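Local atomic coordinates of N-acetylneuraminate lyase (Fusobacterium nucleatum subsp. nucleatum ATCC 25586, PDB entry 5ZKA), a protein that is an N-acetylneuraminate lyase of the dihydrodipicolinate synthetase family, built as a TIM barrel. Residues I21-M26 against T222-G227; E71-V76 against V103-Y108. All coordinates share one frame; numbering follows the deposited sequence.

Contact 1 of 2, residues I21-M26 against T222-G227; sequences IYSALM and TYNING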
ATOM      1  N   ILE A  21      -9.669 -17.085   4.340  1.00 30.66           N
ATOM      2  CA  ILE A  21     -10.540 -15.917   4.236  1.00 29.68           C
ATOM      3  C   ILE A  21     -11.584 -15.968   5.349  1.00 30.89           C
ATOM      4  O   ILE A  21     -12.352 -16.930   5.437  1.00 26.21           O
ATOM      5  CB  ILE A  21     -11.219 -15.871   2.859  1.00 32.07           C
ATOM      6  CG1 ILE A  21     -10.176 -15.922   1.737  1.00 33.15           C
ATOM      7  CG2 ILE A  21     -12.117 -14.660   2.744  1.00 29.26           C
ATOM      8  CD1 ILE A  21      -9.275 -14.718   1.685  1.00 33.36           C
ATOM      9  N   TYR A  22     -11.615 -14.932   6.189  1.00 31.38           N
ATOM     10  CA  TYR A  22     -12.569 -14.805   7.292  1.00 31.28           C
ATOM     11  C   TYR A  22     -13.546 -13.669   7.010  1.00 28.69           C
ATOM     12  O   TYR A  22     -13.122 -12.540   6.748  1.00 27.40           O
ATOM     13  CB  TYR A  22     -11.860 -14.482   8.616  1.00 27.70           C
ATOM     14  CG  TYR A  22     -11.045 -15.593   9.230  1.00 28.76           C
ATOM     15  CD1 TYR A  22      -9.905 -16.069   8.600  1.00 29.05           C
ATOM     16  CD2 TYR A  22     -11.383 -16.121  10.474  1.00 30.84           C
ATOM     17  CE1 TYR A  22      -9.147 -17.077   9.159  1.00 26.17           C
ATOM     18  CE2 TYR A  22     -10.624 -17.126  11.052  1.00 26.78           C
ATOM     19  CZ  TYR A  22      -9.501 -17.590  10.390  1.00 31.38           C
ATOM     20  OH  TYR A  22      -8.736 -18.582  10.937  1.00 33.43           O
ATOM     21  N   SER A  23     -14.845 -13.940   7.119  1.00 25.87           N
ATOM     22  CA  SER A  23     -15.807 -12.845   7.129  1.00 23.49           C
ATOM     23  C   SER A  23     -15.845 -12.213   8.513  1.00 27.09           C
ATOM     24  O   SER A  23     -15.966 -12.918   9.518  1.00 25.83           O
ATOM     25  CB  SER A  23     -17.209 -13.339   6.769  1.00 25.37           C
ATOM     26  OG  SER A  23     -17.329 -13.569   5.373  1.00 30.16           O
ATOM     27  N   ALA A  24     -15.758 -10.888   8.565  1.00 23.15           N
ATOM     28  CA  ALA A  24     -16.080 -10.163   9.789  1.00 21.40           C
ATOM     29  C   ALA A  24     -17.590 -10.161   9.887  1.00 27.43           C
ATOM     30  O   ALA A  24     -18.278  -9.439   9.155  1.00 26.53           O
ATOM     31  CB  ALA A  24     -15.505  -8.750   9.766  1.00 26.35           C
ATOM     32  N   LEU A  25     -18.100 -11.022  10.759  1.00 29.28           N
ATOM     33  CA  LEU A  25     -19.508 -11.366  10.769  1.00 31.34           C
ATOM     34  C   LEU A  25     -20.378 -10.153  11.078  1.00 34.05           C
ATOM     35  O   LEU A  25     -20.205  -9.489  12.101  1.00 32.27           O
ATOM     36  CB  LEU A  25     -19.740 -12.472  11.796  1.00 27.47           C
ATOM     37  CG  LEU A  25     -21.155 -13.036  11.865  1.00 28.98           C
ATOM     38  CD1 LEU A  25     -21.465 -13.770  10.565  1.00 32.16           C
ATOM     39  CD2 LEU A  25     -21.286 -13.965  13.066  1.00 33.32           C
ATOM     40  N   MET A  26     -21.326  -9.873  10.192  1.00 30.36           N
ATOM     41  CA  MET A  26     -22.311  -8.839  10.468  1.00 28.41           C
ATOM     42  C   MET A  26     -23.432  -9.391  11.335  1.00 35.82           C
ATOM     43  O   MET A  26     -23.738 -10.589  11.313  1.00 34.58           O
ATOM     44  CB  MET A  26     -22.890  -8.293   9.170  1.00 30.29           C
ATOM     45  CG  MET A  26     -21.816  -7.760   8.249  1.00 38.37           C
ATOM     46  SD  MET A  26     -22.325  -6.265   7.407  1.00 47.14           S
ATOM     47  CE  MET A  26     -22.585  -5.125   8.759  1.00 50.73           C
ATOM     48  N   THR A 222     -16.515  -7.239   3.499  1.00 23.93           N
ATOM     49  CA  THR A 222     -17.169  -7.503   2.219  1.00 21.80           C
ATOM     50  C   THR A 222     -17.261  -8.985   1.907  1.00 24.05           C
ATOM     51  O   THR A 222     -18.019  -9.367   1.006  1.00 24.18           O
ATOM     52  CB  THR A 222     -16.452  -6.785   1.073  1.00 24.60           C
ATOM     53  OG1 THR A 222     -15.158  -7.365   0.861  1.00 28.28           O
ATOM     54  CG2 THR A 222     -16.306  -5.299   1.384  1.00 25.69           C
ATOM     55  N   TYR A 223     -16.551  -9.831   2.648  1.00 25.01           N
ATOM     56  CA  TYR A 223     -16.605 -11.254   2.364  1.00 27.55           C
ATOM     57  C   TYR A 223     -17.953 -11.849   2.747  1.00 30.04           C
ATOM     58  O   TYR A 223     -18.264 -12.960   2.304  1.00 29.02           O
ATOM     59  CB  TYR A 223     -15.447 -11.966   3.081  1.00 24.31           C
ATOM     60  CG  TYR A 223     -14.094 -11.332   2.784  1.00 23.39           C
ATOM     61  CD1 TYR A 223     -13.840 -10.719   1.554  1.00 26.19           C
ATOM     62  CD2 TYR A 223     -13.093 -11.296   3.741  1.00 25.41           C
ATOM     63  CE1 TYR A 223     -12.608 -10.109   1.283  1.00 24.49           C
ATOM     64  CE2 TYR A 223     -11.859 -10.687   3.478  1.00 24.61           C
ATOM     65  CZ  TYR A 223     -11.622 -10.102   2.255  1.00 29.23           C
ATOM     66  OH  TYR A 223     -10.400  -9.505   2.008  1.00 29.34           O
ATOM     67  N   ASN A 224     -18.761 -11.120   3.535  1.00 26.53           N
ATOM     68  CA  ASN A 224     -20.133 -11.545   3.812  1.00 23.37           C
ATOM     69  C   ASN A 224     -20.932 -11.718   2.521  1.00 26.50           C
ATOM     70  O   ASN A 224     -21.872 -12.515   2.476  1.00 26.99           O
ATOM     71  CB  ASN A 224     -20.843 -10.526   4.713  1.00 26.37           C
ATOM     72  CG  ASN A 224     -20.388 -10.589   6.173  1.00 29.84           C
ATOM     73  OD1 ASN A 224     -20.862 -11.418   6.946  1.00 29.68           O
ATOM     74  ND2 ASN A 224     -19.477  -9.684   6.559  1.00 24.98           N
ATOM     75  N   ILE A 225     -20.594 -10.961   1.478  1.00 26.44           N
ATOM     76  CA  ILE A 225     -21.309 -11.049   0.206  1.00 29.40           C
ATOM     77  C   ILE A 225     -20.398 -11.309  -0.980  1.00 29.93           C
ATOM     78  O   ILE A 225     -20.893 -11.726  -2.050  1.00 28.56           O
ATOM     79  CB  ILE A 225     -22.132  -9.765  -0.035  1.00 32.50           C
ATOM     80  CG1 ILE A 225     -21.213  -8.537   0.016  1.00 30.39           C
ATOM     81  CG2 ILE A 225     -23.246  -9.630   0.998  1.00 29.12           C
ATOM     82  CD1 ILE A 225     -21.863  -7.269  -0.526  1.00 30.79           C
ATOM     83  N   ASN A 226     -19.088 -11.067  -0.878  1.00 27.38           N
ATOM     84  CA  ASN A 226     -18.170 -11.219  -2.006  1.00 27.48           C
ATOM     85  C   ASN A 226     -17.054 -12.218  -1.697  1.00 27.80           C
ATOM     86  O   ASN A 226     -15.959 -12.135  -2.264  1.00 26.87           O
ATOM     87  CB  ASN A 226     -17.592  -9.861  -2.410  1.00 22.66           C
ATOM     88  CG  ASN A 226     -16.874  -9.910  -3.749  1.00 28.74           C
ATOM     89  OD1 ASN A 226     -17.383 -10.474  -4.728  1.00 29.68           O
ATOM     90  ND2 ASN A 226     -15.673  -9.325  -3.798  1.00 28.38           N
ATOM     91  N   GLY A 227     -17.332 -13.182  -0.810  1.00 31.44           N
ATOM     92  CA  GLY A 227     -16.310 -14.126  -0.387  1.00 25.88           C
ATOM     93  C   GLY A 227     -15.819 -15.066  -1.473  1.00 30.93           C
ATOM     94  O   GLY A 227     -14.690 -15.563  -1.396  1.00 28.99           O
TER
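Asn-224, on helix 223-237, shows how one amide can fasten a barrel helix to the strand beside it. From CB, the Asn-224 side chain sets out to the side of the strand, and with CG anti to the carbonyl carbon (chi1 -75°) its amide end comes nearer, across to Ala-24 and Met-26. There CG of Asn-224 lies 3.8 Å from CG of Met-26. At the tip the two branches part. ND2 of Asn-224 gives a nearly straight hydrogen bond of 2.9 Å to the carbonyl O of Ala-24, with an N-H...O angle of 169°. The acceptor lies in the plane of the amide, whereas the donor approaches from above the carbonyl plane. ND2 of Asn-224 also bonds to Ser-221 O and touches CG of Met-26 at 3.5 Å, while OD1 of Asn-224 accepts from ND2 of Asn-47 in helix 37-49.

One residue earlier, Tyr-223 sets its ring against the strand. CG2 of Ile-21, anti to its own backbone N, sits over one face, offset toward the rim, in a CH-pi contact 4.0 Å from the centroid of the Tyr-223 ring. The carbonyl O of Tyr-22 meets the ring edge in plane, 3.3 Å from CD2 of Tyr-223. Between ring and amide, OG of Ser-23 rests 3.4 Å from CB of Tyr-223, and its hydrogen bond goes to OD1 of Asn-47.

In this buried strand-helix packing of the TIM barrel, both branches of the Asn-224 amide are bonded, and the bonds to Ala-24, Ser-221 and Asn-47 fix its rotation.

Contact 2 of 2, residues E71-V76 against V103-Y108; sequences EEKKRV and VELGKY
The ring of Tyr-108 takes the aliphatic stem of Lys-74 across one face. CG of Lys-74 stands over that face, offset toward the rim, in a CH-pi contact 4.2 Å from the centroid of the Tyr-108 ring, and CB of Lys-74 reaches CE2 of Tyr-108 at 3.7 Å. With CG anti to its backbone N (chi1 180°), Tyr-108 projects toward helix 70-84, where its OH is hydrogen-bonded to Glu-78.

Beyond CG, Lys-74 runs out fully extended past the ring and crosses the Glu-104 side chain at about a right angle. NZ of Lys-74 forms a salt bridge of 2.7 Å with OE2 of Glu-104, which uses its anti lone pair. A weaker bond of 3.2 Å joins NZ of Lys-74 to OE2 of Glu-71, one turn back on its own helix. NZ of Lys-74 is 5.5 Å from the centroid of the Tyr-108 ring, at most a weak cation-pi attraction.

CD2 of Leu-105 packs against CG of Lys-74 at 3.8 Å. The other methyl, CD1 of Leu-105, lies 3.9 Å from CD of Lys-73.

Segments 71-76 and 103-108 run in nearly the same direction, their axes 21° apart, on neighbouring helices outside the barrel. Methyl and methylene groups pack between them, while Glu-71 and Glu-104 meet at the tip of Lys-74, and Lys-73 makes a second ion pair, with Glu-101. One ammonium shared by two carboxylates would offset their mutual repulsion and probably keeps both ionised.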
ATOM      1  N   GLU A  71     -23.614  -7.644  27.579  1.00 32.75           N
ATOM      2  CA  GLU A  71     -24.500  -8.807  27.498  1.00 31.26           C
ATOM      3  C   GLU A  71     -24.878  -9.103  26.057  1.00 37.96           C
ATOM      4  O   GLU A  71     -24.986 -10.270  25.665  1.00 35.73           O
ATOM      5  CB  GLU A  71     -25.754  -8.586  28.345  1.00 48.05           C
ATOM      6  CG  GLU A  71     -25.507  -8.674  29.850  1.00 60.71           C
ATOM      7  CD  GLU A  71     -24.727  -9.922  30.259  1.00 65.96           C
ATOM      8  OE1 GLU A  71     -25.349 -10.998  30.389  1.00 66.64           O
ATOM      9  OE2 GLU A  71     -23.493  -9.822  30.463  1.00 64.70           O
ATOM     10  N   GLU A  72     -25.070  -8.062  25.253  1.00 37.27           N
ATOM     11  CA  GLU A  72     -25.382  -8.272  23.850  1.00 33.48           C
ATOM     12  C   GLU A  72     -24.200  -8.895  23.116  1.00 34.31           C
ATOM     13  O   GLU A  72     -24.389  -9.780  22.270  1.00 33.12           O
ATOM     14  CB  GLU A  72     -25.821  -6.947  23.224  1.00 29.55           C
ATOM     15  CG  GLU A  72     -27.261  -6.601  23.602  1.00 34.33           C
ATOM     16  CD  GLU A  72     -27.676  -5.174  23.279  1.00 40.91           C
ATOM     17  OE1 GLU A  72     -26.800  -4.289  23.174  1.00 37.78           O
ATOM     18  OE2 GLU A  72     -28.899  -4.943  23.124  1.00 46.81           O
ATOM     19  N   LYS A  73     -22.970  -8.473  23.449  1.00 29.96           N
ATOM     20  CA  LYS A  73     -21.797  -9.127  22.872  1.00 28.17           C
ATOM     21  C   LYS A  73     -21.780 -10.613  23.208  1.00 34.40           C
ATOM     22  O   LYS A  73     -21.505 -11.455  22.342  1.00 30.14           O
ATOM     23  CB  LYS A  73     -20.511  -8.470  23.370  1.00 28.21           C
ATOM     24  CG  LYS A  73     -20.284  -7.055  22.861  1.00 29.02           C
ATOM     25  CD  LYS A  73     -19.205  -6.363  23.718  1.00 27.60           C
ATOM     26  CE  LYS A  73     -19.042  -4.889  23.372  1.00 34.31           C
ATOM     27  NZ  LYS A  73     -17.857  -4.290  24.096  1.00 29.46           N
ATOM     28  N   LYS A  74     -22.069 -10.954  24.468  1.00 36.37           N
ATOM     29  CA  LYS A  74     -22.062 -12.357  24.877  1.00 36.14           C
ATOM     30  C   LYS A  74     -23.077 -13.175  24.082  1.00 33.90           C
ATOM     31  O   LYS A  74     -22.795 -14.311  23.676  1.00 35.28           O
ATOM     32  CB  LYS A  74     -22.336 -12.461  26.379  1.00 30.67           C
ATOM     33  CG  LYS A  74     -21.231 -11.891  27.269  1.00 43.71           C
ATOM     34  CD  LYS A  74     -21.629 -11.972  28.754  1.00 44.70           C
ATOM     35  CE  LYS A  74     -20.486 -11.586  29.675  1.00 45.80           C
ATOM     36  NZ  LYS A  74     -20.909 -11.644  31.112  1.00 45.07           N
ATOM     37  N   ARG A  75     -24.269 -12.620  23.855  1.00 32.67           N
ATOM     38  CA  ARG A  75     -25.296 -13.370  23.140  1.00 33.11           C
ATOM     39  C   ARG A  75     -24.894 -13.616  21.688  1.00 33.74           C
ATOM     40  O   ARG A  75     -25.163 -14.688  21.134  1.00 37.27           O
ATOM     41  CB  ARG A  75     -26.632 -12.631  23.211  1.00 34.99           C
ATOM     42  CG  ARG A  75     -27.790 -13.410  22.587  1.00 41.63           C
ATOM     43  CD  ARG A  75     -28.256 -14.559  23.492  1.00 51.05           C
ATOM     44  NE  ARG A  75     -29.158 -15.487  22.802  1.00 57.89           N
ATOM     45  CZ  ARG A  75     -28.937 -16.795  22.668  1.00 64.50           C
ATOM     46  NH1 ARG A  75     -27.845 -17.343  23.187  1.00 69.53           N
ATOM     47  NH2 ARG A  75     -29.808 -17.562  22.017  1.00 61.91           N
ATOM     48  N   VAL A  76     -24.244 -12.636  21.052  1.00 31.24           N
ATOM     49  CA  VAL A  76     -23.722 -12.844  19.699  1.00 31.00           C
ATOM     50  C   VAL A  76     -22.724 -13.996  19.687  1.00 30.06           C
ATOM     51  O   VAL A  76     -22.775 -14.876  18.820  1.00 35.77           O
ATOM     52  CB  VAL A  76     -23.086 -11.549  19.163  1.00 32.32           C
ATOM     53  CG1 VAL A  76     -22.273 -11.828  17.894  1.00 32.25           C
ATOM     54  CG2 VAL A  76     -24.163 -10.506  18.901  1.00 32.44           C
ATOM     55  N   VAL A 103     -11.256  -8.994  29.628  1.00 28.82           N
ATOM     56  CA  VAL A 103     -10.950 -10.259  30.291  1.00 28.54           C
ATOM     57  C   VAL A 103     -12.225 -11.060  30.535  1.00 33.51           C
ATOM     58  O   VAL A 103     -12.260 -12.278  30.321  1.00 37.04           O
ATOM     59  CB  VAL A 103     -10.184  -9.998  31.600  1.00 32.12           C
ATOM     60  CG1 VAL A 103     -10.168 -11.255  32.469  1.00 34.20           C
ATOM     61  CG2 VAL A 103      -8.754  -9.493  31.307  1.00 32.32           C
ATOM     62  N   GLU A 104     -13.286 -10.391  30.995  1.00 29.71           N
ATOM     63  CA  GLU A 104     -14.562 -11.063  31.216  1.00 31.56           C
ATOM     64  C   GLU A 104     -15.068 -11.722  29.936  1.00 32.66           C
ATOM     65  O   GLU A 104     -15.476 -12.892  29.939  1.00 32.82           O
ATOM     66  CB  GLU A 104     -15.586 -10.057  31.738  1.00 37.25           C
ATOM     67  CG  GLU A 104     -16.977 -10.636  31.943  1.00 42.43           C
ATOM     68  CD  GLU A 104     -17.979  -9.591  32.393  1.00 53.25           C
ATOM     69  OE1 GLU A 104     -17.559  -8.596  33.022  1.00 62.64           O
ATOM     70  OE2 GLU A 104     -19.187  -9.764  32.126  1.00 59.43           O
ATOM     71  N   LEU A 105     -15.073 -10.973  28.835  1.00 28.74           N
ATOM     72  CA  LEU A 105     -15.516 -11.534  27.560  1.00 29.92           C
ATOM     73  C   LEU A 105     -14.577 -12.634  27.080  1.00 33.60           C
ATOM     74  O   LEU A 105     -15.022 -13.635  26.503  1.00 33.22           O
ATOM     75  CB  LEU A 105     -15.612 -10.427  26.512  1.00 32.90           C
ATOM     76  CG  LEU A 105     -16.735  -9.398  26.636  1.00 33.59           C
ATOM     77  CD1 LEU A 105     -16.434  -8.243  25.675  1.00 30.76           C
ATOM     78  CD2 LEU A 105     -18.070 -10.021  26.292  1.00 33.79           C
ATOM     79  N   GLY A 106     -13.271 -12.455  27.286  1.00 29.00           N
ATOM     80  CA  GLY A 106     -12.319 -13.469  26.863  1.00 29.58           C
ATOM     81  C   GLY A 106     -12.492 -14.779  27.609  1.00 30.43           C
ATOM     82  O   GLY A 106     -12.426 -15.860  27.017  1.00 32.66           O
ATOM     83  N   LYS A 107     -12.728 -14.705  28.920  1.00 29.81           N
ATOM     84  CA  LYS A 107     -13.005 -15.928  29.666  1.00 31.05           C
ATOM     85  C   LYS A 107     -14.308 -16.568  29.202  1.00 35.70           C
ATOM     86  O   LYS A 107     -14.404 -17.798  29.080  1.00 33.57           O
ATOM     87  CB  LYS A 107     -13.066 -15.628  31.166  1.00 37.89           C
ATOM     88  CG  LYS A 107     -11.738 -15.187  31.774  1.00 42.33           C
ATOM     89  CD  LYS A 107     -11.833 -15.113  33.299  1.00 45.15           C
ATOM     90  CE  LYS A 107     -10.516 -14.659  33.918  1.00 52.26           C
ATOM     91  NZ  LYS A 107     -10.679 -14.133  35.312  1.00 61.49           N
ATOM     92  N   TYR A 108     -15.320 -15.743  28.932  1.00 36.13           N
ATOM     93  CA  TYR A 108     -16.629 -16.270  28.567  1.00 36.44           C
ATOM     94  C   TYR A 108     -16.582 -16.998  27.226  1.00 37.31           C
ATOM     95  O   TYR A 108     -17.127 -18.102  27.091  1.00 34.39           O
ATOM     96  CB  TYR A 108     -17.647 -15.134  28.540  1.00 40.20           C
ATOM     97  CG  TYR A 108     -19.040 -15.570  28.161  1.00 44.13           C
ATOM     98  CD1 TYR A 108     -19.897 -16.108  29.112  1.00 48.21           C
ATOM     99  CD2 TYR A 108     -19.503 -15.430  26.858  1.00 47.49           C
ATOM    100  CE1 TYR A 108     -21.172 -16.503  28.773  1.00 52.30           C
ATOM    101  CE2 TYR A 108     -20.775 -15.817  26.515  1.00 50.69           C
ATOM    102  CZ  TYR A 108     -21.602 -16.353  27.473  1.00 55.47           C
ATOM    103  OH  TYR A 108     -22.870 -16.743  27.133  1.00 59.91           O
TER

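From the N terminus the chain enters the barrel through strand 20-24, passes helix 37-49 and strand 55-58, and reaches helix 70-84. After strand 89-93, helix 99-112 comes back alongside, so contact 2 closes a short loop that takes in the rest of helix 70-84, strand 89-93 and the start of helix 99-112. The chain then goes through the remaining strands before helix 223-237 returns to strand 20-24 at contact 1, closing a loop of 195 residues that wholly encloses the shorter one. The two nest without crossing. Contact 1 ties the first barrel strand to a late helix, deep in the fold; contact 2 joins consecutive helices farther out. Their centres lie about 22 Å apart, without direct touch.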